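Local coordinates for protein threonine synthase (Brucella melitensis bv. 1, PDB 4F4F) that probably catalyses the pyridoxal-phosphate-dependent conversion of O-phospho-L-homoserine and water to L-threonine and phosphate, the last step of threonine biosynthesis, at residues I227-A230 with R231-Q235; P234-V237 with Y238-A242; V257-N261 with F262-F266; S319-E322 with R323-F326. All coordinates share one frame; numbering follows the deposited sequence.

Interaction 1: residues I227-A230 with R231-Q235; sequences INWA and RIMPQ
A capped first turn of a short helix brings Trp229 against Met233, one turn further on. Met233 CB sits over one face of the indole, 3.6 Å above the ring plane and offset toward the rim; its distance to Trp229 CE2 is 3.9 Å, a CH-pi contact with the five-membered ring. The thioether sulfur adds an oblique Met-aromatic contact, with Met233 SD 3.7 Å from Trp229 NE1. The two side chains cross at about a right angle. With CG of Trp229 opposite its own nitrogen (chi1 172°), the indole swings forward along the helix and can meet Met233. Its six-membered ring also reaches Ile232, CZ3 of Trp229 lying 4.2 Å from CG2 of Ile232. Trp229 O accepts from two amides, Met233 N at 2.9 Å in a nearly linear bond (171°) and Ile232 N in a more bent one (139°). Asn228 occupies the N-cap, its OD1 accepting from Ala230 N at 2.9 Å in a nearly linear bond, and Asn228 ND2 is held by Leu24 O. On another flank, Arg231 leads off toward Lys117 of helix 117-134. This is a helix N-terminus closed by an asparagine N-cap.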
loop_
_atom_site.group_PDB
_atom_site.type_symbol
_atom_site.label_atom_id
_atom_site.label_comp_id
_atom_site.label_asym_id
_atom_site.label_seq_id
_atom_site.Cartn_x
_atom_site.Cartn_y
_atom_site.Cartn_z
ATOM N N ILE A 227 0.480 7.860 -1.294
ATOM C CA ILE A 227 1.336 8.437 -2.355
ATOM C C ILE A 227 2.812 8.737 -2.025
ATOM O O ILE A 227 3.583 9.100 -2.923
ATOM C CB ILE A 227 0.664 9.677 -3.035
ATOM C CG1 ILE A 227 0.451 10.868 -2.080
ATOM C CG2 ILE A 227 -0.662 9.275 -3.694
ATOM C CD1 ILE A 227 1.722 11.622 -1.723
ATOM N N ASN A 228 3.242 8.564 -0.780
ATOM C CA ASN A 228 4.652 8.735 -0.473
ATOM C C ASN A 228 5.410 7.604 -1.169
ATOM O O ASN A 228 4.946 6.479 -1.182
ATOM C CB ASN A 228 4.896 8.669 1.039
ATOM C CG ASN A 228 6.291 9.176 1.435
ATOM O OD1 ASN A 228 7.354 8.654 0.991
ATOM N ND2 ASN A 228 6.310 10.195 2.249
ATOM N N TRP A 229 6.534 7.934 -1.778
ATOM C CA TRP A 229 7.412 6.953 -2.403
ATOM C C TRP A 229 7.737 5.790 -1.447
ATOM O O TRP A 229 7.858 4.688 -1.893
ATOM C CB TRP A 229 8.660 7.636 -2.957
ATOM C CG TRP A 229 9.682 6.651 -3.436
ATOM C CD1 TRP A 229 10.926 6.362 -2.874
ATOM C CD2 TRP A 229 9.532 5.702 -4.564
ATOM N NE1 TRP A 229 11.537 5.348 -3.558
ATOM C CE2 TRP A 229 10.764 4.929 -4.607
ATOM C CE3 TRP A 229 8.536 5.455 -5.508
ATOM C CZ2 TRP A 229 10.962 3.943 -5.543
ATOM C CZ3 TRP A 229 8.761 4.472 -6.460
ATOM C CH2 TRP A 229 9.937 3.726 -6.465
ATOM N N ALA A 230 7.791 5.998 -0.116
ATOM C CA ALA A 230 8.176 4.894 0.816
ATOM C C ALA A 230 7.017 3.966 1.188
ATOM O O ALA A 230 7.235 2.883 1.768
ATOM C CB ALA A 230 8.864 5.449 2.055
ATOM N N ARG A 231 5.790 4.323 0.843
ATOM C CA ARG A 231 4.728 3.314 0.859
ATOM C C ARG A 231 4.851 2.386 -0.314
ATOM O O ARG A 231 4.270 1.285 -0.312
ATOM C CB ARG A 231 3.315 3.943 0.826
ATOM C CG ARG A 231 2.867 4.525 2.152
ATOM C CD ARG A 231 2.339 3.456 3.103
ATOM N NE ARG A 231 1.029 3.003 2.672
ATOM C CZ ARG A 231 -0.123 3.630 2.939
ATOM N NH1 ARG A 231 -0.156 4.738 3.678
ATOM N NH2 ARG A 231 -1.270 3.158 2.445
ATOM N N ILE A 232 5.511 2.834 -1.382
ATOM C CA ILE A 232 5.605 1.967 -2.553
ATOM C C ILE A 232 6.896 1.177 -2.551
ATOM O O ILE A 232 6.892 -0.019 -2.722
ATOM C CB ILE A 232 5.496 2.760 -3.854
ATOM C CG1 ILE A 232 4.081 3.377 -3.954
ATOM C CG2 ILE A 232 5.795 1.849 -5.054
ATOM C CD1 ILE A 232 3.895 4.159 -5.241
ATOM N N MET A 233 8.009 1.862 -2.334
ATOM C CA MET A 233 9.318 1.244 -2.451
ATOM C C MET A 233 9.446 -0.145 -1.792
ATOM O O MET A 233 9.966 -1.057 -2.404
ATOM C CB MET A 233 10.366 2.207 -1.888
ATOM C CG MET A 233 11.765 1.673 -1.887
ATOM S SD MET A 233 12.851 2.875 -1.089
ATOM C CE MET A 233 13.216 2.053 0.434
ATOM N N PRO A 234 9.014 -0.313 -0.538
ATOM C CA PRO A 234 9.260 -1.611 0.096
ATOM C C PRO A 234 8.532 -2.790 -0.555
ATOM O O PRO A 234 8.890 -3.965 -0.353
ATOM C CB PRO A 234 8.779 -1.404 1.531
ATOM C CG PRO A 234 8.773 0.068 1.752
ATOM C CD PRO A 234 8.424 0.646 0.410
ATOM N N GLN A 235 7.467 -2.476 -1.271
ATOM C CA GLN A 235 6.640 -3.492 -1.871
ATOM C C GLN A 235 7.315 -4.165 -3.073
ATOM O O GLN A 235 6.952 -5.287 -3.433
ATOM C CB GLN A 235 5.321 -2.882 -2.249
ATOM C CG GLN A 235 4.557 -2.418 -1.030
ATOM C CD GLN A 235 3.110 -2.127 -1.342
ATOM O OE1 GLN A 235 2.712 -0.967 -1.383
ATOM N NE2 GLN A 235 2.296 -3.219 -1.638
#

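Interaction 2: residues P234-V237 with Y238-A242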
loop_
_atom_site.group_PDB
_atom_site.type_symbol
_atom_site.label_atom_id
_atom_site.label_comp_id
_atom_site.label_asym_id
_atom_site.label_seq_id
_atom_site.Cartn_x
_atom_site.Cartn_y
_atom_site.Cartn_z
ATOM N N PRO A 234 9.014 -0.313 -0.538
ATOM C CA PRO A 234 9.260 -1.611 0.096
ATOM C C PRO A 234 8.532 -2.790 -0.555
ATOM O O PRO A 234 8.890 -3.965 -0.353
ATOM C CB PRO A 234 8.779 -1.404 1.531
ATOM C CG PRO A 234 8.773 0.068 1.752
ATOM C CD PRO A 234 8.424 0.646 0.410
ATOM N N GLN A 235 7.467 -2.476 -1.271
ATOM C CA GLN A 235 6.640 -3.492 -1.871
ATOM C C GLN A 235 7.315 -4.165 -3.073
ATOM O O GLN A 235 6.952 -5.287 -3.433
ATOM C CB GLN A 235 5.321 -2.882 -2.249
ATOM C CG GLN A 235 4.557 -2.418 -1.030
ATOM C CD GLN A 235 3.110 -2.127 -1.342
ATOM O OE1 GLN A 235 2.712 -0.967 -1.383
ATOM N NE2 GLN A 235 2.296 -3.219 -1.638
ATOM N N VAL A 236 8.348 -3.520 -3.605
ATOM C CA VAL A 236 9.151 -4.098 -4.689
ATOM C C VAL A 236 9.733 -5.466 -4.271
ATOM O O VAL A 236 9.809 -6.395 -5.074
ATOM C CB VAL A 236 10.278 -3.138 -5.090
ATOM C CG1 VAL A 236 11.166 -3.769 -6.185
ATOM C CG2 VAL A 236 9.719 -1.807 -5.573
ATOM N N VAL A 237 10.050 -5.601 -2.985
ATOM C CA VAL A 237 10.780 -6.731 -2.501
ATOM C C VAL A 237 10.046 -8.053 -2.750
ATOM O O VAL A 237 10.646 -9.024 -3.215
ATOM C CB VAL A 237 11.141 -6.581 -1.007
ATOM C CG1 VAL A 237 11.889 -7.816 -0.525
ATOM C CG2 VAL A 237 12.030 -5.322 -0.780
ATOM N N TYR A 238 8.761 -8.115 -2.412
ATOM C CA TYR A 238 8.095 -9.407 -2.446
ATOM C C TYR A 238 7.849 -9.914 -3.876
ATOM O O TYR A 238 7.657 -11.107 -4.092
ATOM C CB TYR A 238 6.869 -9.474 -1.573
ATOM C CG TYR A 238 5.866 -8.395 -1.779
ATOM C CD1 TYR A 238 5.081 -8.364 -2.907
ATOM C CD2 TYR A 238 5.615 -7.474 -0.782
ATOM C CE1 TYR A 238 4.123 -7.360 -3.076
ATOM C CE2 TYR A 238 4.657 -6.496 -0.947
ATOM C CZ TYR A 238 3.930 -6.445 -2.088
ATOM O OH TYR A 238 2.955 -5.448 -2.218
ATOM N N TYR A 239 7.912 -9.011 -4.844
ATOM C CA TYR A 239 7.924 -9.460 -6.247
ATOM C C TYR A 239 9.201 -10.237 -6.549
ATOM O O TYR A 239 9.141 -11.333 -7.094
ATOM C CB TYR A 239 7.770 -8.300 -7.207
ATOM C CG TYR A 239 6.421 -7.697 -7.136
ATOM C CD1 TYR A 239 5.386 -8.185 -7.911
ATOM C CD2 TYR A 239 6.167 -6.622 -6.300
ATOM C CE1 TYR A 239 4.132 -7.620 -7.846
ATOM C CE2 TYR A 239 4.900 -6.076 -6.192
ATOM C CZ TYR A 239 3.898 -6.581 -7.002
ATOM O OH TYR A 239 2.670 -6.022 -6.964
ATOM N N PHE A 240 10.346 -9.730 -6.102
ATOM C CA PHE A 240 11.576 -10.493 -6.173
ATOM C C PHE A 240 11.546 -11.828 -5.414
ATOM O O PHE A 240 11.937 -12.871 -5.956
ATOM C CB PHE A 240 12.780 -9.661 -5.684
ATOM C CG PHE A 240 13.307 -8.683 -6.730
ATOM C CD1 PHE A 240 12.711 -7.439 -6.914
ATOM C CD2 PHE A 240 14.407 -8.997 -7.494
ATOM C CE1 PHE A 240 13.209 -6.537 -7.839
ATOM C CE2 PHE A 240 14.881 -8.114 -8.445
ATOM C CZ PHE A 240 14.295 -6.886 -8.614
ATOM N N THR A 241 11.126 -11.807 -4.162
ATOM C CA THR A 241 11.203 -13.038 -3.348
ATOM C C THR A 241 10.259 -14.126 -3.905
ATOM O O THR A 241 10.635 -15.303 -4.001
ATOM C CB THR A 241 10.992 -12.763 -1.857
ATOM O OG1 THR A 241 9.665 -12.217 -1.626
ATOM C CG2 THR A 241 12.105 -11.806 -1.320
ATOM N N ALA A 242 9.034 -13.756 -4.249
ATOM C CA ALA A 242 8.113 -14.704 -4.887
ATOM C C ALA A 242 8.678 -15.249 -6.199
ATOM O O ALA A 242 8.668 -16.456 -6.422
ATOM C CB ALA A 242 6.759 -14.043 -5.129
#
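Tyr238 turns one ring face onto the carbonyl oxygen of Gln235, which stands 3.3 Å above the ring plane over its centre; Gln235 O is 3.5 Å from Tyr238 CZ. The aliphatic part of the Gln235 side chain runs alongside the phenol in the same direction. The next ring is approached differently: Tyr239 presents its edge to the backbone, with CD2 3.3 Å from Gln235 O, and Val236 O also lies near the plane of that ring. Phe240 too has Val236 O at its edge, CD1 to O being 3.6 Å, and its CE1 packs 3.8 Å from Val236 CG1, the two side chains lying side by side. What folds Tyr238 back over the preceding turn is a CG set between backbone N and carbonyl carbon (chi1 52°). One clear helical bond spans the segments, Thr241 N to Val237 O at 3.0 Å; that from Tyr239 N to Val236 O is weak. Tyr239 OH is bonded to Asp264 O, and Val236 and Phe240 face helix 263-274. Ring edges, with their slightly positive hydrogens, suit the carbonyl oxygens beside Tyr239 and Phe240, whereas the oxygen over the Tyr238 face meets pi electrons and probably gains little electrostatically.

Interaction 3: residues V257-N261 with F262-F266. With PLP (pyridoxal-5'-phosphate), chain C.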
loop_
_atom_site.group_PDB
_atom_site.type_symbol
_atom_site.label_atom_id
_atom_site.label_comp_id
_atom_site.label_asym_id
_atom_site.label_seq_id
_atom_site.Cartn_x
_atom_site.Cartn_y
_atom_site.Cartn_z
ATOM N N VAL A 257 -2.792 -8.437 -8.900
ATOM C CA VAL A 257 -2.820 -7.625 -7.711
ATOM C C VAL A 257 -4.194 -7.017 -7.484
ATOM O O VAL A 257 -4.637 -6.206 -8.322
ATOM C CB VAL A 257 -1.836 -6.471 -7.860
ATOM C CG1 VAL A 257 -1.839 -5.611 -6.589
ATOM C CG2 VAL A 257 -0.443 -6.991 -8.186
ATOM N N PRO A 258 -4.865 -7.379 -6.372
ATOM C CA PRO A 258 -6.084 -6.680 -6.050
ATOM C C PRO A 258 -5.710 -5.252 -5.723
ATOM O O PRO A 258 -4.880 -5.020 -4.840
ATOM C CB PRO A 258 -6.666 -7.464 -4.833
ATOM C CG PRO A 258 -5.785 -8.648 -4.622
ATOM C CD PRO A 258 -4.487 -8.335 -5.312
ATOM N N THR A 259 -6.245 -4.299 -6.475
ATOM C CA THR A 259 -5.644 -2.958 -6.618
ATOM C C THR A 259 -6.688 -1.904 -6.276
ATOM O O THR A 259 -7.828 -2.002 -6.698
ATOM C CB THR A 259 -5.183 -2.739 -8.085
ATOM O OG1 THR A 259 -4.024 -3.528 -8.351
ATOM C CG2 THR A 259 -4.861 -1.282 -8.396
ATOM N N GLY A 260 -6.272 -0.913 -5.504
ATOM C CA GLY A 260 -7.052 0.270 -5.245
ATOM C C GLY A 260 -6.271 1.452 -5.753
ATOM O O GLY A 260 -6.549 1.966 -6.850
ATOM N N ASN A 261 -5.286 1.915 -4.973
ATOM C CA ASN A 261 -4.574 3.148 -5.358
ATOM C C ASN A 261 -3.286 2.909 -6.137
ATOM O O ASN A 261 -2.517 3.844 -6.314
ATOM C CB ASN A 261 -4.291 4.015 -4.120
ATOM C CG ASN A 261 -5.523 4.787 -3.683
ATOM O OD1 ASN A 261 -6.140 5.506 -4.493
ATOM N ND2 ASN A 261 -5.946 4.568 -2.438
ATOM N N PHE A 262 -3.078 1.671 -6.601
ATOM C CA PHE A 262 -2.060 1.327 -7.602
ATOM C C PHE A 262 -0.622 1.199 -7.130
ATOM O O PHE A 262 0.257 0.840 -7.938
ATOM C CB PHE A 262 -2.093 2.330 -8.771
ATOM C CG PHE A 262 -1.849 1.711 -10.099
ATOM C CD1 PHE A 262 -2.860 0.969 -10.724
ATOM C CD2 PHE A 262 -0.646 1.866 -10.747
ATOM C CE1 PHE A 262 -2.659 0.378 -11.946
ATOM C CE2 PHE A 262 -0.436 1.280 -11.986
ATOM C CZ PHE A 262 -1.431 0.534 -12.588
ATOM N N GLY A 263 -0.359 1.482 -5.854
ATOM C CA GLY A 263 0.988 1.527 -5.312
ATOM C C GLY A 263 1.604 0.139 -5.291
ATOM O O GLY A 263 2.771 -0.043 -5.584
ATOM N N ASP A 264 0.776 -0.835 -4.956
ATOM C CA ASP A 264 1.172 -2.249 -4.944
ATOM C C ASP A 264 1.639 -2.743 -6.305
ATOM O O ASP A 264 2.801 -3.154 -6.490
ATOM C CB ASP A 264 0.047 -3.161 -4.370
ATOM C CG ASP A 264 -1.392 -2.883 -4.906
ATOM O OD1 ASP A 264 -1.665 -2.267 -6.043
ATOM O OD2 ASP A 264 -2.317 -3.381 -4.136
ATOM N N ILE A 265 0.752 -2.659 -7.284
ATOM C CA ILE A 265 1.099 -3.100 -8.617
ATOM C C ILE A 265 2.171 -2.206 -9.244
ATOM O O ILE A 265 2.995 -2.702 -10.031
ATOM C CB ILE A 265 -0.146 -3.258 -9.532
ATOM C CG1 ILE A 265 0.185 -4.232 -10.663
ATOM C CG2 ILE A 265 -0.651 -1.900 -10.017
ATOM C CD1 ILE A 265 -0.974 -4.518 -11.629
ATOM N N PHE A 266 2.189 -0.924 -8.896
ATOM C CA PHE A 266 3.270 -0.066 -9.408
ATOM C C PHE A 266 4.635 -0.578 -8.925
ATOM O O PHE A 266 5.588 -0.533 -9.669
ATOM C CB PHE A 266 3.076 1.441 -9.133
ATOM C CG PHE A 266 4.072 2.293 -9.886
ATOM C CD1 PHE A 266 3.848 2.631 -11.192
ATOM C CD2 PHE A 266 5.286 2.680 -9.281
ATOM C CE1 PHE A 266 4.812 3.358 -11.932
ATOM C CE2 PHE A 266 6.240 3.403 -9.990
ATOM C CZ PHE A 266 6.000 3.738 -11.322
HETATM N N1 PLP C . -6.360 -5.073 -0.679
HETATM C C2 PLP C . -6.299 -4.728 0.664
HETATM C C2A PLP C . -6.635 -5.676 1.794
HETATM C C3 PLP C . -5.856 -3.354 1.041
HETATM O O3 PLP C . -5.785 -3.011 2.376
HETATM C C4 PLP C . -5.525 -2.410 -0.087
HETATM C C4A PLP C . -5.058 -1.009 0.148
HETATM C C5 PLP C . -5.615 -2.889 -1.489
HETATM C C6 PLP C . -6.025 -4.227 -1.696
HETATM C C5A PLP C . -5.223 -1.937 -2.638
HETATM O O4P PLP C . -3.792 -1.527 -2.632
HETATM P P PLP C . -3.118 -0.361 -3.577
HETATM O O1P PLP C . -3.548 -0.697 -4.996
HETATM O O2P PLP C . -3.719 0.923 -3.042
HETATM O O3P PLP C . -1.616 -0.404 -3.385
#
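The phosphate-binding loop of the cofactor pocket runs from the end of strand 253-258 into helix 263-274, and its two ends meet through Val257, Asp264 and Ile265. Val257 CG2 touches Ile265 CG1 at 3.8 Å, while the side chains of Val257 and Asp264 slide past each other in opposite directions, the valine's CG1 lying against the carboxylate. Between them the backbone wraps round the phosphate of pyridoxal-5'-phosphate. Gly260 N donates to PLP O1P at 2.8 Å. The same phosphate oxygen, O1P, accepts from Phe262 N at 2.9 Å. Asn261 N donates to PLP O2P at 2.7 Å. The third oxygen, PLP O3P, is bound by Asp264 N at 2.9 Å. Four amides therefore fix all three terminal oxygens, and the start of the helix would probably help to stabilise their charge. Asp264 OD1 accepts from Ile265 N at 2.7 Å, on the anti side of the carboxylate. Ile265 CG2 lies over the centre of the Phe262 ring, 3.4 Å above its plane, and Thr259 CG2 reaches Phe262 CD1 at 3.8 Å from an oblique direction. The hydroxyl of Thr259 is turned back to Val257 O. Thr414 OG1 adds a further bond to the cofactor. A glycine-containing turn ahead of a helix N-terminus, binding phosphate through main-chain amides, is typical of the PLP site in this family of enzymes.

Interaction 4: residues S319-E322 with R323-F326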
loop_
_atom_site.group_PDB
_atom_site.type_symbol
_atom_site.label_atom_id
_atom_site.label_comp_id
_atom_site.label_asym_id
_atom_site.label_seq_id
_atom_site.Cartn_x
_atom_site.Cartn_y
_atom_site.Cartn_z
ATOM N N SER A 319 -4.814 6.726 -6.668
ATOM C CA SER A 319 -3.875 7.797 -6.340
ATOM C C SER A 319 -2.481 7.652 -6.999
ATOM O O SER A 319 -1.870 8.640 -7.370
ATOM C CB SER A 319 -3.743 7.932 -4.823
ATOM O OG SER A 319 -2.962 6.856 -4.309
ATOM N N ASN A 320 -1.996 6.438 -7.192
ATOM C CA ASN A 320 -0.678 6.251 -7.793
ATOM C C ASN A 320 -0.681 5.954 -9.279
ATOM O O ASN A 320 0.371 5.761 -9.874
ATOM C CB ASN A 320 0.055 5.147 -7.063
ATOM C CG ASN A 320 0.419 5.554 -5.659
ATOM O OD1 ASN A 320 1.201 6.458 -5.484
ATOM N ND2 ASN A 320 -0.178 4.925 -4.664
ATOM N N PHE A 321 -1.868 5.921 -9.889
ATOM C CA PHE A 321 -1.931 5.689 -11.359
ATOM C C PHE A 321 -1.096 6.726 -12.131
ATOM O O PHE A 321 -0.486 6.410 -13.151
ATOM C CB PHE A 321 -3.382 5.710 -11.823
ATOM C CG PHE A 321 -3.580 5.293 -13.254
ATOM C CD1 PHE A 321 -3.154 4.060 -13.703
ATOM C CD2 PHE A 321 -4.235 6.131 -14.132
ATOM C CE1 PHE A 321 -3.363 3.672 -15.026
ATOM C CE2 PHE A 321 -4.421 5.761 -15.447
ATOM C CZ PHE A 321 -3.998 4.528 -15.892
ATOM N N GLU A 322 -1.043 7.941 -11.601
ATOM C CA GLU A 322 -0.220 9.021 -12.149
ATOM C C GLU A 322 1.237 8.633 -12.328
ATOM O O GLU A 322 1.859 9.090 -13.284
ATOM C CB GLU A 322 -0.335 10.304 -11.282
ATOM C CG GLU A 322 0.557 11.459 -11.736
ATOM C CD GLU A 322 0.350 12.745 -10.949
ATOM O OE1 GLU A 322 -0.644 12.853 -10.192
ATOM O OE2 GLU A 322 1.171 13.651 -11.125
ATOM N N ARG A 323 1.777 7.779 -11.452
ATOM C CA ARG A 323 3.154 7.349 -11.615
ATOM C C ARG A 323 3.275 6.532 -12.905
ATOM O O ARG A 323 4.221 6.740 -13.704
ATOM C CB ARG A 323 3.661 6.577 -10.397
ATOM C CG ARG A 323 4.050 7.451 -9.241
ATOM C CD ARG A 323 4.465 6.634 -8.016
ATOM N NE ARG A 323 5.277 7.419 -7.083
ATOM C CZ ARG A 323 4.851 7.931 -5.934
ATOM N NH1 ARG A 323 3.604 7.767 -5.496
ATOM N NH2 ARG A 323 5.667 8.639 -5.183
ATOM N N LEU A 324 2.307 5.655 -13.164
ATOM C CA LEU A 324 2.374 4.900 -14.413
ATOM C C LEU A 324 2.136 5.801 -15.620
ATOM O O LEU A 324 2.791 5.622 -16.669
ATOM C CB LEU A 324 1.417 3.707 -14.441
ATOM C CG LEU A 324 1.338 2.894 -15.760
ATOM C CD1 LEU A 324 2.701 2.318 -16.147
ATOM C CD2 LEU A 324 0.306 1.796 -15.642
ATOM N N LEU A 325 1.184 6.734 -15.512
ATOM C CA LEU A 325 0.955 7.674 -16.599
ATOM C C LEU A 325 2.255 8.366 -17.030
ATOM O O LEU A 325 2.518 8.539 -18.211
ATOM C CB LEU A 325 -0.081 8.739 -16.205
ATOM C CG LEU A 325 -1.531 8.284 -16.132
ATOM C CD1 LEU A 325 -2.460 9.399 -15.619
ATOM C CD2 LEU A 325 -2.019 7.798 -17.499
ATOM N N PHE A 326 3.036 8.818 -16.058
ATOM C CA PHE A 326 4.309 9.513 -16.318
ATOM C C PHE A 326 5.228 8.600 -17.118
ATOM O O PHE A 326 5.759 9.011 -18.153
ATOM C CB PHE A 326 4.960 9.902 -14.981
ATOM C CG PHE A 326 6.205 10.731 -15.079
ATOM C CD1 PHE A 326 6.201 11.958 -15.714
ATOM C CD2 PHE A 326 7.387 10.311 -14.459
ATOM C CE1 PHE A 326 7.357 12.750 -15.743
ATOM C CE2 PHE A 326 8.527 11.091 -14.474
ATOM C CZ PHE A 326 8.519 12.312 -15.125
#
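Asn320 and Arg323 lie side by side and point the same way, their amide and guanidinium planes 40° apart. Asn320 OD1 comes to the edge of the guanidinium, near its plane, and accepts from Arg323 NH1 at 2.7 Å; the N-H points poorly at the oxygen (129°), which makes this bond weak. The arginine reaches back because CG stands opposite its own carbonyl carbon (chi1 -79°) and the chain then stays extended as far as NE. Its backbone repeats the link, Arg323 N donating to Asn320 O at 2.9 Å. Both polar groups have further partners: Arg323 NH2 bonds to Tyr35 O and NH1 to Ile227 O, while Asn320 ND2 serves Ser226 O and Asn261 O.

Phe321 crosses two leucines at a slant. Its CE2 approaches Leu325 CD2 at 3.8 Å, and Phe321 CE1 approaches Leu324 CD2 at 4.2 Å, so the far part of the ring touches one branch of each, obliquely. Leu325 N bonds to Phe321 O at 2.9 Å, and Phe326 N bonds to Glu322 O at 3.0 Å, carrying the helix on. Glu322, extended away from this turn, forms a salt bridge with Arg12 and also bonds Thr11.

Helix 321-328 is thus set between several elements: Leu325 and Phe326 face helix 333-346, Arg323 touches helix 229-232 and strand 35-37, and the Phe321 ring meets Phe262 edge-to-face beside the start of helix 263-274.

Overall arrangement
All four contacts are local and none nests within another. Interactions 1 and 2 share Pro234 and Gln235, at the junction where helix 229-232 is followed by helix 236-245. The chain then enters strand 253-258, and interaction 3 closes the phosphate loop at the start of helix 263-274; interaction 2 reaches forward to it through Tyr239. After strand 278-285, helix 290-297 and strand 299-301, interaction 4 opens helix 321-328. There Ser319 N and Asn320 N bond to OD1 and O of Asn261, respectively, joining the phosphate loop to the start of this helix, while Arg323 links interaction 4 to interaction 1. Interactions 2 and 4 do not touch, their nearest atoms being about 7 Å apart.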